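Local coordinates for protein PEPTIDE N-myristoyltransferase (Saccharomyces cerevisiae, PDB 1IIC) that transfers the myristoyl group of myristoyl-CoA to the N-terminal glycine of proteins and peptides, at residues A[221-225]-A[226-230]; A[338-341]-A[342-346]. One frame throughout, in Å; residues are numbered along the deposited sequence.

Contact 1. Residues A[221-225]-A[226-230]; sequences AKTKT and AGLRK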
ATOM      1  N   ALA A 221       2.602  25.849  -9.679  1.00 26.11           N
ATOM      2  CA  ALA A 221       1.193  25.779  -9.319  1.00 25.53           C
ATOM      3  C   ALA A 221       0.357  24.932 -10.288  1.00 24.27           C
ATOM      4  O   ALA A 221      -0.635  24.326  -9.887  1.00 24.80           O
ATOM      5  CB  ALA A 221       0.610  27.204  -9.235  1.00 25.85           C
ATOM      6  N   LYS A 222       0.756  24.881 -11.554  1.00 23.19           N
ATOM      7  CA  LYS A 222      -0.001  24.120 -12.553  1.00 23.49           C
ATOM      8  C   LYS A 222       0.786  22.952 -13.166  1.00 21.37           C
ATOM      9  O   LYS A 222       2.011  22.980 -13.229  1.00 20.39           O
ATOM     10  CB  LYS A 222      -0.467  25.071 -13.665  1.00 26.02           C
ATOM     11  CG  LYS A 222      -1.409  26.174 -13.186  1.00 29.04           C
ATOM     12  CD  LYS A 222      -2.748  25.591 -12.745  1.00 33.97           C
ATOM     13  CE  LYS A 222      -3.662  26.650 -12.141  1.00 36.69           C
ATOM     14  NZ  LYS A 222      -5.044  26.116 -11.947  1.00 39.23           N
ATOM     15  N   THR A 223       0.076  21.926 -13.619  1.00 21.16           N
ATOM     16  CA  THR A 223       0.741  20.770 -14.219  1.00 22.76           C
ATOM     17  C   THR A 223       1.317  21.135 -15.580  1.00 23.46           C
ATOM     18  O   THR A 223       0.967  22.171 -16.136  1.00 23.65           O
ATOM     19  CB  THR A 223      -0.223  19.588 -14.371  1.00 22.24           C
ATOM     20  OG1 THR A 223      -1.387  20.003 -15.103  1.00 23.10           O
ATOM     21  CG2 THR A 223      -0.617  19.073 -12.997  1.00 20.30           C
ATOM     22  N   LYS A 224       2.189  20.284 -16.121  1.00 25.39           N
ATOM     23  CA  LYS A 224       2.824  20.584 -17.404  1.00 27.24           C
ATOM     24  C   LYS A 224       2.564  19.607 -18.543  1.00 26.51           C
ATOM     25  O   LYS A 224       2.767  19.943 -19.702  1.00 27.73           O
ATOM     26  CB  LYS A 224       4.338  20.733 -17.203  1.00 28.98           C
ATOM     27  CG  LYS A 224       4.701  21.673 -16.066  1.00 31.83           C
ATOM     28  CD  LYS A 224       6.139  22.158 -16.153  1.00 34.22           C
ATOM     29  CE  LYS A 224       6.446  23.126 -15.010  1.00 36.35           C
ATOM     30  NZ  LYS A 224       5.435  24.224 -14.895  1.00 37.65           N
ATOM     31  N   THR A 225       2.121  18.400 -18.229  1.00 26.38           N
ATOM     32  CA  THR A 225       1.871  17.413 -19.270  1.00 24.64           C
ATOM     33  C   THR A 225       0.588  17.701 -20.042  1.00 24.27           C
ATOM     34  O   THR A 225      -0.500  17.773 -19.465  1.00 24.32           O
ATOM     35  CB  THR A 225       1.800  16.000 -18.673  1.00 25.14           C
ATOM     36  OG1 THR A 225       2.903  15.814 -17.774  1.00 24.22           O
ATOM     37  CG2 THR A 225       1.873  14.951 -19.775  1.00 21.03           C
ATOM     38  N   ALA A 226       0.727  17.869 -21.350  1.00 23.35           N
ATOM     39  CA  ALA A 226      -0.405  18.156 -22.220  1.00 22.55           C
ATOM     40  C   ALA A 226      -1.320  16.947 -22.311  1.00 21.03           C
ATOM     41  O   ALA A 226      -0.848  15.820 -22.422  1.00 22.88           O
ATOM     42  CB  ALA A 226       0.101  18.535 -23.610  1.00 23.42           C
ATOM     43  N   GLY A 227      -2.628  17.184 -22.249  1.00 21.35           N
ATOM     44  CA  GLY A 227      -3.599  16.102 -22.334  1.00 19.76           C
ATOM     45  C   GLY A 227      -3.943  15.477 -20.992  1.00 20.09           C
ATOM     46  O   GLY A 227      -4.837  14.636 -20.894  1.00 20.25           O
ATOM     47  N   LEU A 228      -3.230  15.895 -19.955  1.00 20.88           N
ATOM     48  CA  LEU A 228      -3.426  15.370 -18.600  1.00 21.49           C
ATOM     49  C   LEU A 228      -4.762  15.838 -17.999  1.00 21.71           C
ATOM     50  O   LEU A 228      -5.055  17.033 -17.963  1.00 21.64           O
ATOM     51  CB  LEU A 228      -2.247  15.834 -17.726  1.00 20.71           C
ATOM     52  CG  LEU A 228      -1.842  15.234 -16.367  1.00 21.18           C
ATOM     53  CD1 LEU A 228      -2.061  16.269 -15.290  1.00 22.20           C
ATOM     54  CD2 LEU A 228      -2.579  13.954 -16.069  1.00 21.67           C
ATOM     55  N   ARG A 229      -5.580  14.898 -17.547  1.00 21.52           N
ATOM     56  CA  ARG A 229      -6.860  15.253 -16.938  1.00 21.65           C
ATOM     57  C   ARG A 229      -7.262  14.139 -15.966  1.00 21.17           C
ATOM     58  O   ARG A 229      -6.546  13.150 -15.833  1.00 19.59           O
ATOM     59  CB  ARG A 229      -7.937  15.431 -18.017  1.00 20.42           C
ATOM     60  CG  ARG A 229      -8.285  14.154 -18.763  1.00 19.94           C
ATOM     61  CD  ARG A 229      -9.391  14.400 -19.769  1.00 21.68           C
ATOM     62  NE  ARG A 229      -9.585  13.268 -20.678  1.00 20.91           N
ATOM     63  CZ  ARG A 229     -10.060  12.083 -20.314  1.00 20.23           C
ATOM     64  NH1 ARG A 229     -10.403  11.849 -19.052  1.00 17.99           N
ATOM     65  NH2 ARG A 229     -10.185  11.126 -21.218  1.00 20.69           N
ATOM     66  N   LYS A 230      -8.398  14.303 -15.292  1.00 22.18           N
ATOM     67  CA  LYS A 230      -8.876  13.296 -14.348  1.00 23.62           C
ATOM     68  C   LYS A 230      -9.391  12.067 -15.067  1.00 24.18           C
ATOM     69  O   LYS A 230      -9.882  12.159 -16.185  1.00 24.54           O
ATOM     70  CB  LYS A 230     -10.009  13.853 -13.493  1.00 24.28           C
ATOM     71  CG  LYS A 230      -9.616  15.002 -12.588  1.00 24.59           C
ATOM     72  CD  LYS A 230     -10.792  15.415 -11.742  1.00 26.02           C
ATOM     73  CE  LYS A 230     -10.442  16.588 -10.849  1.00 28.16           C
ATOM     74  NZ  LYS A 230     -11.598  16.948  -9.988  1.00 30.25           N
TER

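Contact 2. Residues A[338-341]-A[342-346]; sequences KALK and TRLCE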
ATOM      1  N   LYS A 338      15.753   5.297 -20.940  1.00 23.03           N
ATOM      2  CA  LYS A 338      15.803   6.750 -21.085  1.00 21.87           C
ATOM      3  C   LYS A 338      14.433   7.335 -21.441  1.00 21.89           C
ATOM      4  O   LYS A 338      14.008   8.340 -20.867  1.00 21.78           O
ATOM      5  CB  LYS A 338      16.812   7.159 -22.155  1.00 23.05           C
ATOM      6  CG  LYS A 338      17.027   8.656 -22.204  1.00 23.58           C
ATOM      7  CD  LYS A 338      17.785   9.091 -23.439  1.00 28.57           C
ATOM      8  CE  LYS A 338      17.895  10.617 -23.483  1.00 28.34           C
ATOM      9  NZ  LYS A 338      18.467  11.070 -24.766  1.00 29.43           N
ATOM     10  N   ALA A 339      13.748   6.715 -22.394  1.00 18.85           N
ATOM     11  CA  ALA A 339      12.434   7.194 -22.783  1.00 20.32           C
ATOM     12  C   ALA A 339      11.449   7.126 -21.607  1.00 19.82           C
ATOM     13  O   ALA A 339      10.686   8.063 -21.387  1.00 21.12           O
ATOM     14  CB  ALA A 339      11.914   6.384 -23.959  1.00 19.83           C
ATOM     15  N   LEU A 340      11.472   6.020 -20.858  1.00 19.83           N
ATOM     16  CA  LEU A 340      10.587   5.822 -19.703  1.00 20.01           C
ATOM     17  C   LEU A 340      10.894   6.809 -18.574  1.00 20.28           C
ATOM     18  O   LEU A 340       9.985   7.383 -17.971  1.00 21.26           O
ATOM     19  CB  LEU A 340      10.728   4.398 -19.153  1.00 19.15           C
ATOM     20  CG  LEU A 340       9.566   3.689 -18.416  1.00 21.73           C
ATOM     21  CD1 LEU A 340      10.118   2.979 -17.194  1.00 16.70           C
ATOM     22  CD2 LEU A 340       8.456   4.648 -18.015  1.00 20.13           C
ATOM     23  N   LYS A 341      12.179   7.006 -18.293  1.00 19.88           N
ATOM     24  CA  LYS A 341      12.585   7.915 -17.232  1.00 20.62           C
ATOM     25  C   LYS A 341      12.123   9.349 -17.481  1.00 20.04           C
ATOM     26  O   LYS A 341      11.658  10.028 -16.568  1.00 19.50           O
ATOM     27  CB  LYS A 341      14.104   7.905 -17.056  1.00 19.43           C
ATOM     28  CG  LYS A 341      14.513   8.879 -15.988  1.00 20.05           C
ATOM     29  CD  LYS A 341      15.994   9.031 -15.823  1.00 23.45           C
ATOM     30  CE  LYS A 341      16.261   9.936 -14.630  1.00 23.13           C
ATOM     31  NZ  LYS A 341      17.636  10.498 -14.641  1.00 27.87           N
ATOM     32  N   THR A 342      12.259   9.812 -18.719  1.00 20.37           N
ATOM     33  CA  THR A 342      11.843  11.163 -19.064  1.00 20.00           C
ATOM     34  C   THR A 342      10.336  11.338 -18.894  1.00 18.91           C
ATOM     35  O   THR A 342       9.880  12.381 -18.438  1.00 19.38           O
ATOM     36  CB  THR A 342      12.230  11.520 -20.514  1.00 20.44           C
ATOM     37  OG1 THR A 342      13.651  11.490 -20.643  1.00 20.84           O
ATOM     38  CG2 THR A 342      11.742  12.939 -20.874  1.00 20.91           C
ATOM     39  N   ARG A 343       9.561  10.317 -19.249  1.00 19.32           N
ATOM     40  CA  ARG A 343       8.110  10.416 -19.126  1.00 19.03           C
ATOM     41  C   ARG A 343       7.650  10.352 -17.665  1.00 18.53           C
ATOM     42  O   ARG A 343       6.808  11.138 -17.232  1.00 17.93           O
ATOM     43  CB  ARG A 343       7.438   9.311 -19.942  1.00 19.55           C
ATOM     44  CG  ARG A 343       5.948   9.499 -20.127  1.00 20.76           C
ATOM     45  CD  ARG A 343       5.649  10.894 -20.673  1.00 22.35           C
ATOM     46  NE  ARG A 343       4.269  11.035 -21.112  1.00 22.77           N
ATOM     47  CZ  ARG A 343       3.762  12.145 -21.634  1.00 24.75           C
ATOM     48  NH1 ARG A 343       4.526  13.227 -21.779  1.00 22.72           N
ATOM     49  NH2 ARG A 343       2.497  12.163 -22.042  1.00 22.67           N
ATOM     50  N   LEU A 344       8.215   9.421 -16.906  1.00 19.09           N
ATOM     51  CA  LEU A 344       7.856   9.269 -15.499  1.00 17.91           C
ATOM     52  C   LEU A 344       8.226  10.515 -14.712  1.00 17.62           C
ATOM     53  O   LEU A 344       7.459  10.971 -13.868  1.00 16.74           O
ATOM     54  CB  LEU A 344       8.538   8.035 -14.893  1.00 16.71           C
ATOM     55  CG  LEU A 344       8.096   6.676 -15.461  1.00 18.81           C
ATOM     56  CD1 LEU A 344       8.725   5.559 -14.641  1.00 18.71           C
ATOM     57  CD2 LEU A 344       6.564   6.551 -15.432  1.00 18.99           C
ATOM     58  N   CYS A 345       9.401  11.066 -14.975  1.00 18.61           N
ATOM     59  CA  CYS A 345       9.801  12.284 -14.283  1.00 20.25           C
ATOM     60  C   CYS A 345       8.781  13.385 -14.578  1.00 20.03           C
ATOM     61  O   CYS A 345       8.497  14.213 -13.716  1.00 21.60           O
ATOM     62  CB  CYS A 345      11.201  12.730 -14.728  1.00 19.23           C
ATOM     63  SG  CYS A 345      12.537  11.772 -13.996  1.00 21.33           S
ATOM     64  N   GLU A 346       8.227  13.387 -15.793  1.00 20.46           N
ATOM     65  CA  GLU A 346       7.227  14.391 -16.180  1.00 20.58           C
ATOM     66  C   GLU A 346       5.904  14.142 -15.467  1.00 18.69           C
ATOM     67  O   GLU A 346       5.361  15.027 -14.812  1.00 18.10           O
ATOM     68  CB  GLU A 346       6.976  14.360 -17.696  1.00 22.44           C
ATOM     69  CG  GLU A 346       8.147  14.803 -18.564  1.00 27.54           C
ATOM     70  CD  GLU A 346       7.895  14.595 -20.063  1.00 31.15           C
ATOM     71  OE1 GLU A 346       8.739  15.049 -20.868  1.00 33.01           O
ATOM     72  OE2 GLU A 346       6.866  13.978 -20.439  1.00 31.98           O
TER

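Contact 1. Residues A[221-225]-A[226-230]
The flat peptide group joining Thr-225 to Ala-226 is approached by Leu-228 from one of its faces, and Thr-225 O lies 3.1 Å from Leu-228 CB. From that same face Leu-228 N gives Thr-225 O a weak hydrogen bond of 3.3 Å. The methyl CG2 of Thr-225 also stands above this face, roughly over its own CA and 3.5 Å from Ala-226 N. Thr-225 to Leu-228 form a type II beta turn leading from the loop into strand 228-230, which pairs antiparallel with strand 278-284. Gly-227 suits the third position because its positive phi (88°) would press any CB against the carbonyl oxygen of Ala-226, and the small Ala-226 suits the exposed corner. Past the turn, the guanidinium of Arg-229 forms salt bridges with Glu-284 and Asp-235. At the last position of the turn, Leu-228 holds CG anti to its backbone N (chi1 -163°), and an unstaggered chi2 (-114°) helps to set CD1 against Thr-223. There CD1 meets the threonine almost evenly, 3.8 Å from Thr-223 OG1 and 3.9 Å from Thr-223 CG2, the two side chains crossing at about a right angle. The branched threonine offers a broad surface to this methyl, and Leu-354 of helix 334-357 also touches both residues. Thr-225 OG1 and Lys-224 N each hydrogen-bond to one carboxylate oxygen of Asp-350 on that helix.

Contact 2. Residues A[338-341]-A[342-346]
Thr-342 gives Lys-338 O two donors, its backbone N at 3.1 Å and its hydroxyl OG1 at 3.2 Å, arriving from opposite faces of the carbonyl plane. The hydroxyl stands anti to the carbonyl carbon of Thr-342 (chi1 -63°), leaning back toward the preceding turn, so threonine can satisfy its polar group within the helix. The other i to i+4 bonds vary: Leu-344 N gives Leu-340 O a nearly straight bond of 2.9 Å (169°), Cys-345 N reaches Lys-341 O at 3.0 Å, and Arg-343 N to Ala-339 O is weak. Arg-343 bends at chi2 (52°), and its NH1 joins Glu-346 OE2 at 2.8 Å in a salt bridge one turn on; its NH2 forms another with Asp-292. Lys-341 stays extended, carrying NZ to a salt bridge with Asp-377. On the buried side, Leu-340 CD2 presses against Leu-344 CG at 3.3 Å, tighter than usual packing, and the leucines meet obliquely; leucine suits this buried face, which is turned to strand 311-322. Both pack on Thr-322 of that strand, with Leu-344 also on Tyr-320. Helix 334-357 is the crossover of a beta-alpha-beta unit whose parallel strands are 311-322 and 362-366.

From the N terminus, the chain leaves helix 210-217 and enters contact 1, where the turn at 225-228 reverses the chain into strand 228-230. More than a hundred residues later, after strands 278-284, 290-303 and 311-322 have extended the same mixed sheet, contact 2 forms within helix 334-357. The two contacts follow in series, neither enclosing nor crossing the other, with centres about 15 Å apart. They nevertheless touch: Thr-225 CG2 lies 3.6 Å from Arg-343 NH2, a packing contact. With its further contacts to Asp-350 and Leu-354, the loop of contact 1 runs along the helix that holds contact 2, joining the strand 228-230 side of the sheet to its crossover helix.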